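Local coordinates for putative pyridoxal phosphate-dependent transferase (PDB 4DQ6), which binds pyridoxal-5'-phosphate and is probably a transferase of the aminotransferase class I and II family, at residues A[171-176]-A[214-219]; A[198-203]-A[228-233]; A[207-212]-A[324-329]. All blocks are in the same frame, centred on the assembly; numbering follows the deposited sequence.

Contact 1: A[171-176]-A[214-219]. With PLP (pyridoxal-5'-phosphate), chain C.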
loop_
_atom_site.group_PDB
_atom_site.type_symbol
_atom_site.label_atom_id
_atom_site.label_comp_id
_atom_site.label_asym_id
_atom_site.label_seq_id
_atom_site.Cartn_x
_atom_site.Cartn_y
_atom_site.Cartn_z
ATOM N N CYS A 171 -18.599 1.567 -14.007
ATOM C CA CYS A 171 -18.633 0.488 -13.038
ATOM C C CYS A 171 -19.321 -0.731 -13.638
ATOM O O CYS A 171 -20.476 -0.634 -14.006
ATOM C CB CYS A 171 -19.383 0.987 -11.795
ATOM S SG CYS A 171 -19.063 0.081 -10.273
ATOM N N ASN A 172 -18.611 -1.876 -13.723
ATOM C CA ASN A 172 -19.101 -3.079 -14.428
ATOM C C ASN A 172 -18.595 -4.331 -13.804
ATOM O O ASN A 172 -17.479 -4.668 -14.045
ATOM C CB ASN A 172 -18.615 -2.911 -15.906
ATOM C CG ASN A 172 -18.890 -4.080 -16.831
ATOM O OD1 ASN A 172 -19.953 -4.603 -16.804
ATOM N ND2 ASN A 172 -17.915 -4.402 -17.758
ATOM N N PRO A 173 -19.445 -5.031 -13.033
ATOM C CA PRO A 173 -20.826 -4.717 -12.671
ATOM C C PRO A 173 -20.993 -3.418 -11.875
ATOM O O PRO A 173 -20.050 -2.978 -11.187
ATOM C CB PRO A 173 -21.245 -5.897 -11.785
ATOM C CG PRO A 173 -20.290 -6.986 -12.099
ATOM C CD PRO A 173 -19.017 -6.348 -12.506
ATOM N N HIS A 174 -22.184 -2.825 -11.918
ATOM C CA HIS A 174 -22.432 -1.532 -11.359
ATOM C C HIS A 174 -22.952 -1.680 -9.917
ATOM O O HIS A 174 -24.114 -2.087 -9.699
ATOM C CB HIS A 174 -23.390 -0.779 -12.243
ATOM C CG HIS A 174 -23.508 0.640 -11.868
ATOM N ND1 HIS A 174 -23.045 1.658 -12.682
ATOM C CD2 HIS A 174 -24.032 1.222 -10.743
ATOM C CE1 HIS A 174 -23.284 2.829 -12.038
ATOM N NE2 HIS A 174 -23.962 2.593 -10.906
ATOM N N ASN A 175 -22.127 -1.227 -8.977
ATOM C CA ASN A 175 -22.484 -1.094 -7.555
ATOM C C ASN A 175 -23.033 0.312 -7.334
ATOM O O ASN A 175 -22.338 1.283 -7.651
ATOM C CB ASN A 175 -21.203 -1.345 -6.742
ATOM C CG ASN A 175 -21.263 -0.854 -5.332
ATOM O OD1 ASN A 175 -22.298 -0.606 -4.759
ATOM N ND2 ASN A 175 -20.057 -0.786 -4.700
ATOM N N PRO A 176 -24.277 0.486 -6.838
ATOM C CA PRO A 176 -25.000 -0.495 -6.014
ATOM C C PRO A 176 -26.188 -1.157 -6.675
ATOM O O PRO A 176 -26.875 -2.006 -6.000
ATOM C CB PRO A 176 -25.488 0.396 -4.850
ATOM C CG PRO A 176 -25.875 1.636 -5.555
ATOM C CD PRO A 176 -24.752 1.853 -6.520
ATOM N N HIS A 214 -26.413 -14.710 -16.126
ATOM C CA HIS A 214 -25.674 -13.483 -16.499
ATOM C C HIS A 214 -24.224 -13.782 -16.687
ATOM O O HIS A 214 -23.725 -14.812 -16.243
ATOM C CB HIS A 214 -25.869 -12.391 -15.440
ATOM C CG HIS A 214 -27.294 -12.050 -15.276
ATOM N ND1 HIS A 214 -27.942 -11.259 -16.144
ATOM C CD2 HIS A 214 -28.247 -12.556 -14.393
ATOM C CE1 HIS A 214 -29.276 -11.272 -15.832
ATOM N NE2 HIS A 214 -29.447 -12.005 -14.733
ATOM N N LYS A 215 -23.538 -12.934 -17.439
ATOM C CA LYS A 215 -22.143 -13.145 -17.787
ATOM C C LYS A 215 -21.406 -11.831 -17.812
ATOM O O LYS A 215 -21.841 -10.886 -18.470
ATOM C CB LYS A 215 -21.984 -13.864 -19.149
ATOM C CG LYS A 215 -20.607 -14.502 -19.197
ATOM C CD LYS A 215 -20.311 -15.325 -20.454
ATOM C CE LYS A 215 -18.790 -15.488 -20.685
ATOM N NZ LYS A 215 -17.901 -16.033 -19.587
ATOM N N HIS A 216 -20.302 -11.738 -17.082
ATOM C CA HIS A 216 -19.451 -10.577 -17.152
ATOM C C HIS A 216 -18.781 -10.453 -18.497
ATOM O O HIS A 216 -18.138 -11.407 -18.980
ATOM C CB HIS A 216 -18.389 -10.590 -16.061
ATOM C CG HIS A 216 -17.529 -9.401 -16.079
ATOM N ND1 HIS A 216 -17.979 -8.184 -15.693
ATOM C CD2 HIS A 216 -16.212 -9.233 -16.490
ATOM C CE1 HIS A 216 -16.989 -7.278 -15.884
ATOM N NE2 HIS A 216 -15.932 -7.905 -16.413
ATOM N N ILE A 217 -18.862 -9.253 -19.069
ATOM C CA ILE A 217 -18.159 -8.883 -20.314
ATOM C C ILE A 217 -17.201 -7.731 -20.014
ATOM O O ILE A 217 -17.664 -6.620 -19.756
ATOM C CB ILE A 217 -19.166 -8.370 -21.371
ATOM C CG1 ILE A 217 -20.299 -9.363 -21.604
ATOM C CG2 ILE A 217 -18.449 -7.989 -22.659
ATOM C CD1 ILE A 217 -19.883 -10.726 -22.067
ATOM N N PRO A 218 -15.892 -7.950 -20.031
ATOM C CA PRO A 218 -14.966 -6.864 -19.853
ATOM C C PRO A 218 -15.174 -5.914 -21.028
ATOM O O PRO A 218 -15.159 -6.330 -22.191
ATOM C CB PRO A 218 -13.588 -7.561 -19.831
ATOM C CG PRO A 218 -13.933 -8.983 -19.468
ATOM C CD PRO A 218 -15.230 -9.249 -20.083
ATOM N N MET A 219 -15.255 -4.630 -20.720
ATOM C CA MET A 219 -15.423 -3.683 -21.783
ATOM C C MET A 219 -14.320 -3.767 -22.828
ATOM O O MET A 219 -14.546 -3.669 -24.043
ATOM C CB MET A 219 -15.472 -2.291 -21.167
ATOM C CG MET A 219 -15.439 -1.127 -22.149
ATOM S SD MET A 219 -16.842 -0.980 -23.308
ATOM C CE MET A 219 -17.807 0.254 -22.432
HETATM N N1 PLP C . -14.612 -0.352 -6.848
HETATM C C2 PLP C . -15.900 -0.723 -6.550
HETATM C C2A PLP C . -17.055 -0.573 -7.493
HETATM C C3 PLP C . -16.222 -1.313 -5.270
HETATM O O3 PLP C . -17.467 -1.651 -4.968
HETATM C C4 PLP C . -15.154 -1.508 -4.302
HETATM C C4A PLP C . -15.434 -2.065 -2.930
HETATM C C5 PLP C . -13.815 -1.098 -4.698
HETATM C C6 PLP C . -13.597 -0.519 -5.969
HETATM C C5A PLP C . -12.702 -1.325 -3.724
HETATM O O4P PLP C . -11.729 -0.398 -4.074
HETATM P P PLP C . -10.286 -0.597 -3.368
HETATM O O1P PLP C . -9.658 -1.719 -4.120
HETATM O O2P PLP C . -9.680 0.846 -3.592
HETATM O O3P PLP C . -10.655 -1.019 -1.912
HETATM O O HOH W 1 -20.813 -7.256 -18.099
HETATM O O HOH W 2 -20.628 -7.265 -15.401
#
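The backbones of 171-176 and 214-219, both irregular apart from a strand end at Cys-171, approach most closely at Pro-173 and His-216, whose CA atoms are 7.5 Å apart; side chains and water bridge this distance. Asn-172, with CG anti to its backbone N, reaches straight across. Its ND2 donates to Ile-217 O at 3.0 Å (N-H...O angle 157°); the acceptor lies in the amide plane, whereas the donor sits above the plane of the Ile-217 carbonyl. ND2 also has a weak hydrogen bond to Glu-204 OE2. On the other branch, OD1 accepts from two waters. One of them takes a hydrogen bond from Ile-217 N, and the other is 2.8 Å from His-216 ND1, to which it is hydrogen-bonded. With ND2 bound to Ile-217 O and OD1 to two waters, the flip and rotation of the Asn-172 amide are fixed. The segment 171-176 is the loop that follows strand 165-171 of the mixed sheet and leads along the cofactor pocket, with cis peptide bonds before Pro-173 and Pro-176. His-216 brings its ring edge to this loop: CE1 lies 3.2 Å from Asn-172 O, near the ring plane, and ring and Asn-172 amide are inclined by 32°. NE2 is hydrogen-bonded to Glu-204 OE1, so both ring nitrogens are engaged and the ring is held in place. Pro-173 CD packs 3.8 Å from His-216 ND1, the two side chains crossing at about a right angle. Farther along, Asn-175 ND2 donates to O3 of PLP at 2.7 Å, while its OD1 is held by Arg-369. The backbone N of Asn-175 donates in turn to Cys-171 SG over a long 3.6 Å, and the same sulfur lies 3.5 Å from the methyl C2A of PLP.

Contact 2: A[198-203]-A[228-233]; sequences VKIISD and KNTITC. With PLP (pyridoxal-5'-phosphate), chain C.
Strands 199-203 and 230-233 run parallel, their axes 4.7 Å apart and inclined by 16°, with Ile-200 beside Thr-230 and Asp-203 beside Cys-233. Backbone hydrogen bonds alternate in the manner of a parallel ladder: Ile-200 N to Asn-229 O, Ile-231 N to Ile-200 O, Ser-202 N to Ile-231 O (2.8 Å) and Cys-233 N to Ser-202 O, all nearly straight. CA-H...O contacts add to it, as from Thr-230 CA to Ile-200 O at 3.2 Å. Side chains bond at the start of the ladder. Asn-229 ND2 donates to Val-198 O at 2.9 Å from above the carbonyl plane. Lys-199 kinks at chi2 (93°) and runs antiparallel alongside the Asn-229 side chain, so that its NZ donates to Lys-228 O at 3.1 Å and forms a salt bridge with Asp-257. Lys-199 CE, 3.8 Å from Ile-231 CD1, makes the apolar contact. At the far end Asp-203 sends OD2 to 2.5 Å from PLP N1, consistent with the acidic partner of the pyridine nitrogen in this family, which would probably favour a protonated ring; its OD1 accepts from Ile-205 N. The pair belongs to a beta-alpha-beta unit with helix 224-228. Strand 165-171 flanks 199-203 in the sheet, helix 99-110 covers the face of Ile-201 and Ile-231, and Met-219 packs on that of Ile-200 and Thr-230.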
loop_
_atom_site.group_PDB
_atom_site.type_symbol
_atom_site.label_atom_id
_atom_site.label_comp_id
_atom_site.label_asym_id
_atom_site.label_seq_id
_atom_site.Cartn_x
_atom_site.Cartn_y
_atom_site.Cartn_z
ATOM N N VAL A 198 -13.061 9.949 -25.765
ATOM C CA VAL A 198 -13.172 9.900 -24.306
ATOM C C VAL A 198 -12.628 8.530 -23.983
ATOM O O VAL A 198 -13.119 7.507 -24.518
ATOM C CB VAL A 198 -14.606 9.963 -23.759
ATOM C CG1 VAL A 198 -14.680 9.804 -22.241
ATOM C CG2 VAL A 198 -15.280 11.273 -24.111
ATOM N N LYS A 199 -11.587 8.506 -23.155
ATOM C CA LYS A 199 -11.026 7.272 -22.685
ATOM C C LYS A 199 -11.903 6.695 -21.558
ATOM O O LYS A 199 -12.402 7.431 -20.761
ATOM C CB LYS A 199 -9.604 7.485 -22.159
ATOM C CG LYS A 199 -8.870 6.172 -21.901
ATOM C CD LYS A 199 -8.052 5.745 -23.135
ATOM C CE LYS A 199 -6.958 4.735 -22.774
ATOM N NZ LYS A 199 -5.996 4.446 -23.903
ATOM N N ILE A 200 -12.074 5.399 -21.580
ATOM C CA ILE A 200 -12.828 4.680 -20.523
ATOM C C ILE A 200 -11.945 4.006 -19.508
ATOM O O ILE A 200 -11.010 3.276 -19.901
ATOM C CB ILE A 200 -13.798 3.607 -21.097
ATOM C CG1 ILE A 200 -14.746 4.281 -22.123
ATOM C CG2 ILE A 200 -14.568 2.897 -19.939
ATOM C CD1 ILE A 200 -15.874 3.395 -22.602
ATOM N N ILE A 201 -12.208 4.285 -18.221
ATOM C CA ILE A 201 -11.588 3.524 -17.144
ATOM C C ILE A 201 -12.702 2.642 -16.582
ATOM O O ILE A 201 -13.705 3.118 -16.129
ATOM C CB ILE A 201 -11.045 4.413 -16.033
ATOM C CG1 ILE A 201 -9.839 5.246 -16.483
ATOM C CG2 ILE A 201 -10.617 3.522 -14.863
ATOM C CD1 ILE A 201 -9.412 6.263 -15.442
ATOM N N SER A 202 -12.561 1.332 -16.693
ATOM C CA SER A 202 -13.626 0.428 -16.294
ATOM C C SER A 202 -13.253 -0.260 -14.996
ATOM O O SER A 202 -12.299 -1.065 -14.984
ATOM C CB SER A 202 -13.859 -0.584 -17.393
ATOM O OG SER A 202 -15.005 -1.397 -17.122
ATOM N N ASP A 203 -14.003 0.011 -13.912
ATOM C CA ASP A 203 -13.824 -0.653 -12.647
ATOM C C ASP A 203 -14.660 -1.927 -12.662
ATOM O O ASP A 203 -15.876 -1.901 -12.481
ATOM C CB ASP A 203 -14.261 0.292 -11.527
ATOM C CG ASP A 203 -14.158 -0.280 -10.155
ATOM O OD1 ASP A 203 -13.894 -1.474 -10.012
ATOM O OD2 ASP A 203 -14.311 0.501 -9.197
ATOM N N LYS A 228 -8.104 -0.710 -27.128
ATOM C CA LYS A 228 -7.214 0.422 -27.161
ATOM C C LYS A 228 -7.738 1.670 -26.457
ATOM O O LYS A 228 -6.957 2.585 -26.149
ATOM C CB LYS A 228 -6.797 0.698 -28.616
ATOM C CG LYS A 228 -5.861 -0.396 -29.163
ATOM C CD LYS A 228 -4.645 -0.753 -28.257
ATOM C CE LYS A 228 -4.349 -2.265 -28.261
ATOM N NZ LYS A 228 -3.072 -2.697 -27.572
ATOM N N ASN A 229 -9.027 1.716 -26.150
ATOM C CA ASN A 229 -9.587 2.888 -25.530
ATOM C C ASN A 229 -10.055 2.660 -24.080
ATOM O O ASN A 229 -10.765 3.499 -23.550
ATOM C CB ASN A 229 -10.772 3.371 -26.330
ATOM C CG ASN A 229 -11.105 4.847 -26.066
ATOM O OD1 ASN A 229 -10.229 5.678 -25.880
ATOM N ND2 ASN A 229 -12.383 5.131 -25.920
ATOM N N THR A 230 -9.734 1.508 -23.515
ATOM C CA THR A 230 -10.247 1.096 -22.179
ATOM C C THR A 230 -9.079 0.664 -21.291
ATOM O O THR A 230 -8.250 -0.139 -21.691
ATOM C CB THR A 230 -11.238 -0.056 -22.335
ATOM O OG1 THR A 230 -12.239 0.325 -23.303
ATOM C CG2 THR A 230 -11.908 -0.419 -20.979
ATOM N N ILE A 231 -9.022 1.207 -20.076
ATOM C CA ILE A 231 -8.105 0.763 -19.029
ATOM C C ILE A 231 -8.999 0.084 -17.980
ATOM O O ILE A 231 -10.053 0.610 -17.664
ATOM C CB ILE A 231 -7.401 1.986 -18.431
ATOM C CG1 ILE A 231 -6.503 2.610 -19.507
ATOM C CG2 ILE A 231 -6.592 1.642 -17.186
ATOM C CD1 ILE A 231 -5.937 4.001 -19.179
ATOM N N THR A 232 -8.595 -1.087 -17.513
ATOM C CA THR A 232 -9.438 -1.935 -16.650
ATOM C C THR A 232 -8.828 -2.230 -15.309
ATOM O O THR A 232 -7.646 -2.596 -15.220
ATOM C CB THR A 232 -9.694 -3.279 -17.337
ATOM O OG1 THR A 232 -10.171 -3.044 -18.692
ATOM C CG2 THR A 232 -10.744 -4.086 -16.656
ATOM N N CYS A 233 -9.590 -2.010 -14.245
ATOM C CA CYS A 233 -9.159 -2.314 -12.885
ATOM C C CYS A 233 -9.945 -3.533 -12.399
ATOM O O CYS A 233 -11.161 -3.564 -12.544
ATOM C CB CYS A 233 -9.417 -1.183 -11.933
ATOM S SG CYS A 233 -8.557 0.321 -12.375
HETATM N N1 PLP C . -14.612 -0.352 -6.848
HETATM C C2 PLP C . -15.900 -0.723 -6.550
HETATM C C2A PLP C . -17.055 -0.573 -7.493
HETATM C C3 PLP C . -16.222 -1.313 -5.270
HETATM O O3 PLP C . -17.467 -1.651 -4.968
HETATM C C4 PLP C . -15.154 -1.508 -4.302
HETATM C C4A PLP C . -15.434 -2.065 -2.930
HETATM C C5 PLP C . -13.815 -1.098 -4.698
HETATM C C6 PLP C . -13.597 -0.519 -5.969
HETATM C C5A PLP C . -12.702 -1.325 -3.724
HETATM O O4P PLP C . -11.729 -0.398 -4.074
HETATM P P PLP C . -10.286 -0.597 -3.368
HETATM O O1P PLP C . -9.658 -1.719 -4.120
HETATM O O2P PLP C . -9.680 0.846 -3.592
HETATM O O3P PLP C . -10.655 -1.019 -1.912
#

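Contact 3: A[207-212]-A[324-329]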
loop_
_atom_site.group_PDB
_atom_site.type_symbol
_atom_site.label_atom_id
_atom_site.label_comp_id
_atom_site.label_asym_id
_atom_site.label_seq_id
_atom_site.Cartn_x
_atom_site.Cartn_y
_atom_site.Cartn_z
ATOM N N SER A 207 -16.275 -8.377 -11.000
ATOM C CA SER A 207 -16.400 -9.108 -12.270
ATOM C C SER A 207 -16.611 -10.613 -12.079
ATOM O O SER A 207 -17.171 -11.286 -12.933
ATOM C CB SER A 207 -15.142 -8.916 -13.124
ATOM O OG SER A 207 -13.975 -9.309 -12.405
ATOM N N ASP A 208 -16.280 -11.136 -10.902
ATOM C CA ASP A 208 -16.463 -12.571 -10.634
ATOM C C ASP A 208 -17.745 -12.879 -9.895
ATOM O O ASP A 208 -18.068 -14.067 -9.685
ATOM C CB ASP A 208 -15.289 -13.154 -9.816
ATOM C CG ASP A 208 -13.906 -12.919 -10.463
ATOM O OD1 ASP A 208 -13.757 -13.188 -11.648
ATOM O OD2 ASP A 208 -12.929 -12.534 -9.747
ATOM N N ILE A 209 -18.378 -11.854 -9.357
ATOM C CA ILE A 209 -19.570 -12.037 -8.543
ATOM C C ILE A 209 -20.794 -11.845 -9.418
ATOM O O ILE A 209 -21.384 -10.754 -9.496
ATOM C CB ILE A 209 -19.555 -11.142 -7.290
ATOM C CG1 ILE A 209 -18.245 -11.413 -6.464
ATOM C CG2 ILE A 209 -20.803 -11.431 -6.446
ATOM C CD1 ILE A 209 -18.025 -10.335 -5.418
ATOM N N ILE A 210 -21.081 -12.879 -10.169
ATOM C CA ILE A 210 -22.112 -12.898 -11.190
ATOM C C ILE A 210 -23.094 -14.002 -10.973
ATOM O O ILE A 210 -22.683 -15.131 -10.694
ATOM C CB ILE A 210 -21.467 -13.061 -12.593
ATOM C CG1 ILE A 210 -20.305 -12.080 -12.835
ATOM C CG2 ILE A 210 -22.513 -12.960 -13.692
ATOM C CD1 ILE A 210 -20.703 -10.591 -12.900
ATOM N N LEU A 211 -24.376 -13.701 -11.016
ATOM C CA LEU A 211 -25.416 -14.681 -10.716
ATOM C C LEU A 211 -25.817 -15.452 -11.961
ATOM O O LEU A 211 -25.389 -15.112 -13.114
ATOM C CB LEU A 211 -26.616 -13.965 -10.064
ATOM C CG LEU A 211 -26.378 -13.274 -8.732
ATOM C CD1 LEU A 211 -27.671 -12.932 -8.020
ATOM C CD2 LEU A 211 -25.511 -14.180 -7.883
ATOM N N LYS A 212 -26.593 -16.516 -11.750
ATOM C CA LYS A 212 -27.022 -17.357 -12.853
ATOM C C LYS A 212 -27.735 -16.588 -13.957
ATOM O O LYS A 212 -28.441 -15.622 -13.694
ATOM C CB LYS A 212 -27.954 -18.493 -12.319
ATOM C CG LYS A 212 -27.195 -19.507 -11.503
ATOM C CD LYS A 212 -28.128 -20.454 -10.739
ATOM C CE LYS A 212 -27.378 -21.466 -9.843
ATOM N NZ LYS A 212 -27.489 -21.210 -8.355
ATOM N N GLY A 324 -25.412 -9.106 -10.521
ATOM C CA GLY A 324 -24.092 -9.324 -9.960
ATOM C C GLY A 324 -23.882 -8.497 -8.736
ATOM O O GLY A 324 -24.765 -7.699 -8.362
ATOM N N THR A 325 -22.697 -8.688 -8.112
ATOM C CA THR A 325 -22.370 -8.235 -6.773
ATOM C C THR A 325 -23.150 -9.065 -5.725
ATOM O O THR A 325 -24.094 -9.788 -6.057
ATOM C CB THR A 325 -22.641 -6.723 -6.517
ATOM O OG1 THR A 325 -23.995 -6.444 -6.173
ATOM C CG2 THR A 325 -22.146 -5.869 -7.686
ATOM N N TYR A 326 -22.730 -8.901 -4.478
ATOM C CA TYR A 326 -23.482 -9.454 -3.355
ATOM C C TYR A 326 -24.272 -8.467 -2.567
ATOM O O TYR A 326 -24.622 -8.659 -1.382
ATOM C CB TYR A 326 -22.557 -10.259 -2.451
ATOM C CG TYR A 326 -21.282 -9.600 -1.950
ATOM C CD1 TYR A 326 -21.327 -8.607 -0.999
ATOM C CD2 TYR A 326 -20.033 -10.044 -2.371
ATOM C CE1 TYR A 326 -20.157 -8.072 -0.485
ATOM C CE2 TYR A 326 -18.857 -9.501 -1.862
ATOM C CZ TYR A 326 -18.945 -8.540 -0.872
ATOM O OH TYR A 326 -17.843 -8.029 -0.266
ATOM N N LEU A 327 -24.619 -7.367 -3.225
ATOM C CA LEU A 327 -25.183 -6.189 -2.617
ATOM C C LEU A 327 -26.614 -6.032 -3.115
ATOM O O LEU A 327 -26.837 -6.076 -4.334
ATOM C CB LEU A 327 -24.326 -4.948 -2.967
ATOM C CG LEU A 327 -22.854 -5.071 -2.514
ATOM C CD1 LEU A 327 -22.004 -3.955 -3.192
ATOM C CD2 LEU A 327 -22.646 -5.068 -1.008
ATOM N N LEU A 328 -27.539 -5.819 -2.205
ATOM C CA LEU A 328 -28.951 -5.721 -2.505
ATOM C C LEU A 328 -29.381 -4.251 -2.371
ATOM O O LEU A 328 -29.013 -3.571 -1.410
ATOM C CB LEU A 328 -29.762 -6.566 -1.485
ATOM C CG LEU A 328 -31.195 -6.914 -1.890
ATOM C CD1 LEU A 328 -31.269 -7.878 -3.078
ATOM C CD2 LEU A 328 -31.901 -7.536 -0.652
ATOM N N TRP A 329 -30.130 -3.749 -3.351
ATOM C CA TRP A 329 -30.514 -2.360 -3.452
ATOM C C TRP A 329 -31.990 -2.262 -3.255
ATOM O O TRP A 329 -32.772 -2.690 -4.128
ATOM C CB TRP A 329 -30.092 -1.875 -4.816
ATOM C CG TRP A 329 -30.262 -0.394 -5.174
ATOM C CD1 TRP A 329 -30.952 0.179 -6.282
ATOM C CD2 TRP A 329 -29.610 0.735 -4.536
ATOM N NE1 TRP A 329 -30.771 1.458 -6.264
ATOM C CE2 TRP A 329 -29.989 1.885 -5.277
ATOM C CE3 TRP A 329 -28.827 0.900 -3.398
ATOM C CZ2 TRP A 329 -29.563 3.164 -4.921
ATOM C CZ3 TRP A 329 -28.358 2.144 -3.059
ATOM C CH2 TRP A 329 -28.759 3.287 -3.802
#
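Ile-209 points at the loop 324-326 and meets it with two of its branches. CG2, anti to the backbone N, presses on the main chain of Thr-325, 3.4 Å from its C, while CG1, anti to the carbonyl carbon, carries CD1 on to the ring of Tyr-326. There CD1 lies 3.7 Å from Tyr-326 CD2 and about as far from CE2, so the methyl touches the CD2-CE2 bond, and the side chains meet at a slant. Tyr-326 holds CG between its backbone N and carbonyl carbon (chi1 52°). Leu-299 of helix 289-313 touches both side chains. Behind this apolar pair the backbones join: Thr-325 N donates to Ile-209 O at 2.8 Å from above the carbonyl plane. The same oxygen comes within 3.1 Å of Gly-324 CA, an approach that the lack of a side chain there permits, and Ile-210 and Gly-324 form a single bridge. The CA-CB bond of Thr-325 points away from 207-212, and the buried backbone O of this residue has no partner in the model. Its OG1 donates to Gly-324 O at 2.6 Å, on a lone pair, and accepts from Leu-327 N at 3.2 Å. This second bond makes an ST turn, which leads the chain into strand 327-331 of the antiparallel sheet, with the Thr-325 side chain about 7 Å from the bound PLP.

Along the chain the segments alternate: 171-176, 198-203, 207-212, 214-219, 228-233, then 324-329 far downstream. Contact 2 lies in the mixed sheet; contact 1 takes up the loops beyond strands 165-171 and 199-203, its centre 13 Å away, and Asn-172 N probably hydrogen-bonds to Asp-203 O between them. Contact 3 is centred 9 Å from contact 1, where Pro-173 packs on Ile-210 and Pro-176 on Trp-329, so it joins those loops to the antiparallel sheet. Contacts 2 and 3, 21 Å apart, are adjacent only in sequence. Contacts 1 and 2 both reach PLP, and contact 3 extends the loops of contact 1 toward the smaller sheet.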